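Local coordinates for protein viral CASP8 and FADD-like apoptosis regulator (Molluscum contagiosum virus subtype 1, PDB 2BBR) that inhibits death-receptor-induced apoptosis by interfering with caspase-8 recruitment and activation at the death-inducing signaling complex, and also suppresses host NF-kappa-B activation, at residues T40-T43 with Q44-S48; L55-A58 with A59-M63; V101-G104 with E105-S109; V137-V140 with L141-N145. All coordinates share one frame; numbering follows the deposited sequence.

Contact 1 (T40-T43 with Q44-S48); sequences TTVT and QALCS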
# COMPACT_ATOMS: atom_id res chain seq x y z
N THR A 40 -11.12 -7.47 7.35
CA THR A 40 -11.25 -6.26 8.15
C THR A 40 -10.15 -6.17 9.20
O THR A 40 -9.88 -5.09 9.74
CB THR A 40 -12.62 -6.20 8.85
OG1 THR A 40 -12.80 -7.38 9.64
CG2 THR A 40 -13.73 -6.11 7.81
N THR A 41 -9.51 -7.30 9.49
CA THR A 41 -8.44 -7.34 10.48
C THR A 41 -7.17 -7.87 9.82
O THR A 41 -7.23 -8.64 8.86
CB THR A 41 -8.79 -8.26 11.66
OG1 THR A 41 -8.88 -9.62 11.21
CG2 THR A 41 -10.12 -7.85 12.28
N VAL A 42 -6.01 -7.46 10.34
CA VAL A 42 -4.74 -7.91 9.79
C VAL A 42 -4.60 -9.42 9.90
O VAL A 42 -4.03 -10.07 9.02
CB VAL A 42 -3.55 -7.24 10.51
CG1 VAL A 42 -2.25 -7.64 9.85
CG2 VAL A 42 -3.71 -5.73 10.48
N THR A 43 -5.12 -9.98 10.99
CA THR A 43 -5.05 -11.42 11.20
C THR A 43 -5.73 -12.14 10.04
O THR A 43 -5.19 -13.11 9.50
CB THR A 43 -5.74 -11.83 12.52
OG1 THR A 43 -5.03 -11.25 13.62
CG2 THR A 43 -5.77 -13.34 12.67
N GLN A 44 -6.91 -11.67 9.65
CA GLN A 44 -7.65 -12.27 8.55
C GLN A 44 -6.84 -12.19 7.26
O GLN A 44 -6.74 -13.17 6.52
CB GLN A 44 -8.98 -11.57 8.33
CG GLN A 44 -9.97 -11.69 9.46
CD GLN A 44 -11.31 -11.08 9.12
OE1 GLN A 44 -11.38 -9.94 8.65
NE2 GLN A 44 -12.38 -11.83 9.35
N ALA A 45 -6.27 -11.02 7.00
CA ALA A 45 -5.48 -10.82 5.79
C ALA A 45 -4.32 -11.80 5.73
O ALA A 45 -4.08 -12.42 4.69
CB ALA A 45 -4.97 -9.38 5.74
N LEU A 46 -3.59 -11.94 6.83
CA LEU A 46 -2.45 -12.86 6.87
C LEU A 46 -2.89 -14.30 6.65
O LEU A 46 -2.24 -15.05 5.93
CB LEU A 46 -1.71 -12.74 8.20
CG LEU A 46 -1.03 -11.40 8.49
CD1 LEU A 46 -0.28 -11.49 9.81
CD2 LEU A 46 -0.08 -11.05 7.36
N CYS A 47 -4.00 -14.68 7.26
CA CYS A 47 -4.52 -16.03 7.11
C CYS A 47 -4.87 -16.27 5.64
O CYS A 47 -4.58 -17.33 5.09
CB CYS A 47 -5.76 -16.24 7.98
SG CYS A 47 -5.43 -16.16 9.77
N SER A 48 -5.47 -15.27 5.01
CA SER A 48 -5.84 -15.38 3.61
C SER A 48 -4.59 -15.54 2.75
O SER A 48 -4.57 -16.36 1.83
CB SER A 48 -6.62 -14.14 3.17
OG SER A 48 -7.02 -14.27 1.82

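Contact 2 (L55-A58 with A59-M63); sequences LTLA and ALVEM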
# COMPACT_ATOMS: atom_id res chain seq x y z
N LEU A 55 2.12 -15.50 1.62
CA LEU A 55 2.73 -14.95 2.83
C LEU A 55 4.14 -15.50 2.99
O LEU A 55 4.42 -16.32 3.87
CB LEU A 55 1.87 -15.30 4.04
CG LEU A 55 2.07 -14.52 5.34
CD1 LEU A 55 1.96 -13.03 5.07
CD2 LEU A 55 1.02 -14.95 6.35
N THR A 56 5.03 -15.04 2.12
CA THR A 56 6.42 -15.47 2.11
C THR A 56 7.32 -14.55 2.92
O THR A 56 6.89 -13.49 3.39
CB THR A 56 6.97 -15.49 0.68
OG1 THR A 56 6.91 -14.16 0.14
CG2 THR A 56 6.14 -16.42 -0.19
N LEU A 57 8.57 -14.96 3.09
CA LEU A 57 9.55 -14.16 3.81
C LEU A 57 9.65 -12.81 3.10
O LEU A 57 9.62 -11.75 3.74
CB LEU A 57 10.91 -14.87 3.79
CG LEU A 57 12.16 -14.17 4.32
CD1 LEU A 57 12.65 -13.13 3.34
CD2 LEU A 57 11.86 -13.56 5.67
N ALA A 58 9.75 -12.85 1.78
CA ALA A 58 9.85 -11.64 0.98
C ALA A 58 8.66 -10.70 1.20
O ALA A 58 8.84 -9.50 1.36
CB ALA A 58 9.97 -11.99 -0.50
N ALA A 59 7.45 -11.25 1.20
CA ALA A 59 6.26 -10.43 1.41
C ALA A 59 6.30 -9.70 2.74
O ALA A 59 6.03 -8.50 2.81
CB ALA A 59 5.01 -11.30 1.31
N LEU A 60 6.62 -10.43 3.81
CA LEU A 60 6.68 -9.83 5.13
C LEU A 60 7.77 -8.77 5.21
O LEU A 60 7.58 -7.71 5.81
CB LEU A 60 6.92 -10.90 6.20
CG LEU A 60 5.71 -11.76 6.62
CD1 LEU A 60 4.64 -10.87 7.23
CD2 LEU A 60 5.17 -12.50 5.41
N VAL A 61 8.93 -9.06 4.62
CA VAL A 61 10.03 -8.11 4.63
C VAL A 61 9.61 -6.83 3.90
O VAL A 61 9.88 -5.73 4.38
CB VAL A 61 11.28 -8.74 3.99
CG1 VAL A 61 12.32 -7.68 3.67
CG2 VAL A 61 11.88 -9.77 4.95
N GLU A 62 8.93 -6.97 2.77
CA GLU A 62 8.49 -5.80 2.02
C GLU A 62 7.48 -5.00 2.84
O GLU A 62 7.53 -3.77 2.87
CB GLU A 62 7.85 -6.20 0.69
CG GLU A 62 8.84 -6.67 -0.34
CD GLU A 62 8.27 -6.58 -1.74
OE1 GLU A 62 7.74 -7.60 -2.24
OE2 GLU A 62 8.34 -5.49 -2.33
N MET A 63 6.55 -5.70 3.49
CA MET A 63 5.56 -5.02 4.31
C MET A 63 6.24 -4.18 5.39
O MET A 63 5.92 -3.01 5.57
CB MET A 63 4.63 -6.02 4.98
CG MET A 63 3.69 -6.72 4.03
SD MET A 63 2.67 -7.90 4.90
CE MET A 63 1.81 -8.67 3.53

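Contact 3 (V101-G104 with E105-S109); sequences VCVG and EELDS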
# COMPACT_ATOMS: atom_id res chain seq x y z
N VAL A 101 0.91 3.76 -0.30
CA VAL A 101 1.19 3.83 1.13
C VAL A 101 2.28 4.87 1.39
O VAL A 101 2.16 5.71 2.28
CB VAL A 101 1.65 2.47 1.70
CG1 VAL A 101 2.18 2.66 3.11
CG2 VAL A 101 0.49 1.49 1.70
N CYS A 102 3.35 4.81 0.61
CA CYS A 102 4.46 5.73 0.80
C CYS A 102 4.08 7.19 0.56
O CYS A 102 4.50 8.06 1.31
CB CYS A 102 5.63 5.32 -0.09
SG CYS A 102 6.37 3.76 0.46
N VAL A 103 3.28 7.45 -0.47
CA VAL A 103 2.84 8.81 -0.74
C VAL A 103 1.99 9.30 0.43
O VAL A 103 2.12 10.45 0.86
CB VAL A 103 2.04 8.87 -2.06
CG1 VAL A 103 1.34 10.22 -2.20
CG2 VAL A 103 2.97 8.65 -3.23
N GLY A 104 1.14 8.43 0.95
CA GLY A 104 0.30 8.82 2.07
C GLY A 104 1.11 9.25 3.28
O GLY A 104 0.69 10.12 4.03
N GLU A 105 2.27 8.63 3.47
CA GLU A 105 3.12 8.97 4.61
C GLU A 105 3.91 10.26 4.39
O GLU A 105 4.55 10.76 5.32
CB GLU A 105 4.07 7.82 4.92
CG GLU A 105 3.37 6.54 5.36
CD GLU A 105 2.44 6.75 6.54
OE1 GLU A 105 1.21 6.60 6.37
OE2 GLU A 105 2.93 7.09 7.63
N GLU A 106 3.87 10.80 3.18
CA GLU A 106 4.58 12.05 2.86
C GLU A 106 3.63 13.24 2.90
O GLU A 106 4.03 14.37 2.61
CB GLU A 106 5.21 11.96 1.47
CG GLU A 106 6.31 10.93 1.34
CD GLU A 106 7.51 11.24 2.21
OE1 GLU A 106 8.41 10.38 2.31
OE2 GLU A 106 7.57 12.35 2.79
N LEU A 107 2.39 12.98 3.26
CA LEU A 107 1.38 14.03 3.35
C LEU A 107 1.05 14.33 4.80
O LEU A 107 1.02 13.43 5.64
CB LEU A 107 0.10 13.58 2.63
CG LEU A 107 0.19 13.34 1.12
CD1 LEU A 107 -1.00 12.51 0.67
CD2 LEU A 107 0.23 14.67 0.39
N ASP A 108 0.82 15.60 5.11
CA ASP A 108 0.44 15.97 6.47
C ASP A 108 -1.08 16.02 6.50
O ASP A 108 -1.73 15.88 5.46
CB ASP A 108 1.06 17.32 6.87
CG ASP A 108 0.70 18.44 5.92
OD1 ASP A 108 -0.50 18.66 5.67
OD2 ASP A 108 1.62 19.12 5.42
N SER A 109 -1.65 16.22 7.68
CA SER A 109 -3.11 16.25 7.82
C SER A 109 -3.82 17.33 7.01
O SER A 109 -4.92 17.10 6.52
CB SER A 109 -3.49 16.37 9.29
OG SER A 109 -3.03 15.26 10.03
O HOH W 1 -0.02 6.07 4.00
O HOH W 2 6.93 7.92 2.51
O HOH W 3 1.99 11.25 6.73

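Contact 4 (V137-V140 with L141-N145); sequences VELV and LALEN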
# COMPACT_ATOMS: atom_id res chain seq x y z
N VAL A 137 -4.81 6.10 2.47
CA VAL A 137 -5.13 4.81 1.84
C VAL A 137 -6.63 4.63 1.72
O VAL A 137 -7.11 3.97 0.79
CB VAL A 137 -4.53 3.60 2.61
CG1 VAL A 137 -3.02 3.61 2.47
CG2 VAL A 137 -4.94 3.64 4.07
N GLU A 138 -7.39 5.21 2.64
CA GLU A 138 -8.84 5.10 2.58
C GLU A 138 -9.36 6.00 1.45
O GLU A 138 -10.33 5.65 0.78
CB GLU A 138 -9.44 5.44 3.95
CG GLU A 138 -9.19 4.30 4.94
CD GLU A 138 -9.35 4.69 6.41
OE1 GLU A 138 -9.33 3.78 7.26
OE2 GLU A 138 -9.48 5.89 6.71
N LEU A 139 -8.70 7.13 1.22
CA LEU A 139 -9.08 8.02 0.13
C LEU A 139 -8.82 7.28 -1.19
O LEU A 139 -9.64 7.32 -2.11
CB LEU A 139 -8.25 9.31 0.17
CG LEU A 139 -8.33 10.23 -1.05
CD1 LEU A 139 -9.77 10.66 -1.29
CD2 LEU A 139 -7.43 11.44 -0.84
N VAL A 140 -7.67 6.61 -1.29
CA VAL A 140 -7.35 5.86 -2.50
C VAL A 140 -8.40 4.79 -2.77
O VAL A 140 -8.89 4.66 -3.90
CB VAL A 140 -5.95 5.21 -2.40
CG1 VAL A 140 -5.69 4.33 -3.63
CG2 VAL A 140 -4.88 6.29 -2.30
N LEU A 141 -8.77 4.02 -1.75
CA LEU A 141 -9.78 2.99 -1.95
C LEU A 141 -11.12 3.60 -2.37
O LEU A 141 -11.82 3.04 -3.22
CB LEU A 141 -9.95 2.15 -0.68
CG LEU A 141 -8.76 1.25 -0.33
CD1 LEU A 141 -9.06 0.49 0.95
CD2 LEU A 141 -8.48 0.27 -1.47
N ALA A 142 -11.48 4.74 -1.79
CA ALA A 142 -12.73 5.39 -2.14
C ALA A 142 -12.72 5.78 -3.62
O ALA A 142 -13.72 5.60 -4.33
CB ALA A 142 -12.95 6.62 -1.27
N LEU A 143 -11.60 6.31 -4.09
CA LEU A 143 -11.47 6.69 -5.49
C LEU A 143 -11.52 5.44 -6.38
O LEU A 143 -12.14 5.46 -7.45
CB LEU A 143 -10.16 7.44 -5.73
CG LEU A 143 -10.07 8.85 -5.12
CD1 LEU A 143 -8.63 9.31 -5.11
CD2 LEU A 143 -10.95 9.82 -5.88
N GLU A 144 -10.88 4.37 -5.94
CA GLU A 144 -10.89 3.12 -6.69
C GLU A 144 -12.30 2.56 -6.81
O GLU A 144 -12.71 2.08 -7.86
CB GLU A 144 -10.06 2.04 -5.98
CG GLU A 144 -8.57 2.07 -6.19
CD GLU A 144 -7.89 0.90 -5.50
OE1 GLU A 144 -8.44 -0.23 -5.56
OE2 GLU A 144 -6.83 1.11 -4.89
N ASN A 145 -13.04 2.63 -5.71
CA ASN A 145 -14.37 2.07 -5.67
C ASN A 145 -15.40 2.71 -6.60
O ASN A 145 -16.41 2.07 -6.91
CB ASN A 145 -14.88 2.02 -4.23
CG ASN A 145 -14.11 1.02 -3.38
OD1 ASN A 145 -13.46 0.12 -3.92
ND2 ASN A 145 -14.18 1.16 -2.06

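Contact 1 (T40-T43 with Q44-S48)
The backbone N-H of Thr40 points almost straight at the amide oxygen of Gln44, with 2.8 Å between Thr40 N and Gln44 OE1 and an angle of 172° at the hydrogen. The hydroxyl of Thr40 lies 3.1 Å from the same oxygen, Thr40 OG1 to Gln44 OE1. Thr41 is the N-cap. Its OG1 sits between the backbone N and the carbonyl carbon (chi1 66°), which turns it inward to accept from Gln44 N at 3.2 Å from Thr41 OG1. A threonine suits this place because its short side chain carries an acceptor for a first-turn N-H, while glutamine is long enough to reach back to the N-H groups of Thr40 and Thr41. Val42 begins the helix proper; its CG1 runs alongside Leu46, 4.2 Å from Leu46 CG, and both side chains lean on Leu17 of helix 10-17. Thr43 faces outward, its carbonyl accepting from Cys47 N, and its methyl CG2 comes 4.1 Å from Cys47 SG. The bond from Gln44 N to Thr41 OG1 and the weak one from Thr41 N to Gln44 OE1 together make a capping box, which here opens helix 42-51 of the first death effector domain.

Contact 2 (L55-A58 with A59-M63)
Glu62 carries the one flat side chain here, a carboxylate whose stem packs back on Ala58, with Glu62 CG 3.3 Å from Ala58 O, in the first turns of helix 57-66 of the first death effector domain. The oxygens of the carboxylate turn to Ser91, Gly89 and Lys98 beyond the two segments, so hydrogen bonds and a salt bridge satisfy a buried acid. The flat peptide groups are joined by helical bonds: the carbonyl of Leu57 accepts from Val61 N, 2.9 Å from Leu57 O, and that of Ala58 accepts from Glu62 N, 2.9 Å from Ala58 O. Thr56 is the N-cap, a place suited to a short hydroxyl side chain: Thr56 OG1 accepts from Ala59 N at 3.1 Å, with 161° at the hydrogen. Small Ala59 fits beside it, its methyl CB 3.6 Å from Thr56 OG1. Leu55, just ahead of the cap, has its CG anti to the backbone N (chi1 -163°), which brings its methyl end across Leu60; both leucines also touch Leu13 of helix 10-17. Branched apolar residues suit the side that packs on helix 70-77, where Leu57 and Val61 both touch Phe77. These two side chains slant across each other, with Leu57 CD1 3.8 Å from Val61 CG2.

Contact 3 (V101-G104 with E105-S109)
Val103 and Leu107 form the packed side of a helix C-terminus, where helix 95-104 of the second death effector domain unwinds through a type I beta turn from Gly104 to Leu107. Leu107 brings its CG to 3.5 Å from Val103 O, and its CD1 comes within 4.4 Å of Val103 CG1. Both side chains also rest on Phe136 of helix 136-145, a place that suits branched hydrocarbon. Gly104, with no side chain, brings its CA to 4.2 Å from Leu107 CD1. The backbone shows the helix giving way: Glu105 N still reaches back four residues to Val101 O, but Glu106 N turns to Val103 O, standing 63° out of that carbonyl plane, and the bond closing the turn, from Leu107 N to Gly104 O, is weak. The loose side is wetter: two glutamates bend at chi2 and curl back toward the last helical carbonyls. One water donates to both Val101 O and Glu105 OE1; the latter oxygen also pairs with His23 of helix 22-31, joining the two domains. Acidic side chains suit this water-lined side, since their oxygens accept protons from water. A second water makes the matching bridge for Glu106, lying 2.7 Å from Cys102 O and 2.9 Å from Glu106 OE1.

Contact 4 (V137-V140 with L141-N145)
Val137 O receives the N-H of Leu141 at 3.0 Å, the first of four successive backbone bonds that join Val137-Val140 to Leu141-Asn145. Ala142 N is met by Glu138 O, Leu143 N by Leu139 O, and Glu144 N by Val140 O, the last pair 2.9 Å apart. Each N-H is thus matched with the carbonyl four residues earlier, and these main-chain polar groups are satisfied within a largely apolar setting. Among side chains the acids need partners elsewhere. Glu144 finds them on helix 95-104, in a salt bridge to Arg97 and a hydrogen bond to Tyr96 OH, while Glu138 pairs with Arg135 just before the segment. The extended chain of Glu144 crosses Val140 on its way: CB and CG lie against Val140 O, each at 3.5 Å, and OE2 passes the methyl of Val140, 3.6 Å from Val140 CG1. Its charge is probably balanced by Arg97. Leucines suit the buried face: Leu139 has CG anti to the backbone N (chi1 169°), which sets it 4.2 Å from Leu143 CD1, and both side chains touch Ala119 of helix 109-122. This is an amphipathic alpha-helix, apolar inward and acidic at its margins, as expected in the helical bundle of a death effector domain.

Contacts 1 and 2 belong to the first death effector domain and contacts 3 and 4 to the second. Within each pair the centres are 14 Å apart and the segments touch: Leu46 O lies 3.3 Å from Leu55 CD2 between contacts 1 and 2, and Val101 CG2 lies 4.2 Å from Val137 CG1 between contacts 3 and 4. Across the domains, contacts 2 and 3 come to about 7 Å at their nearest atoms without touching. Helix 22-31 of the first domain packs against the second, since its Leu27 and Phe30 touch both Val101 and Val137. An azide ion, probably from the crystallisation liquor, is bound at Leu88, Arg95 and Lys98, about 4 Å from the Glu62 side chain of contact 2.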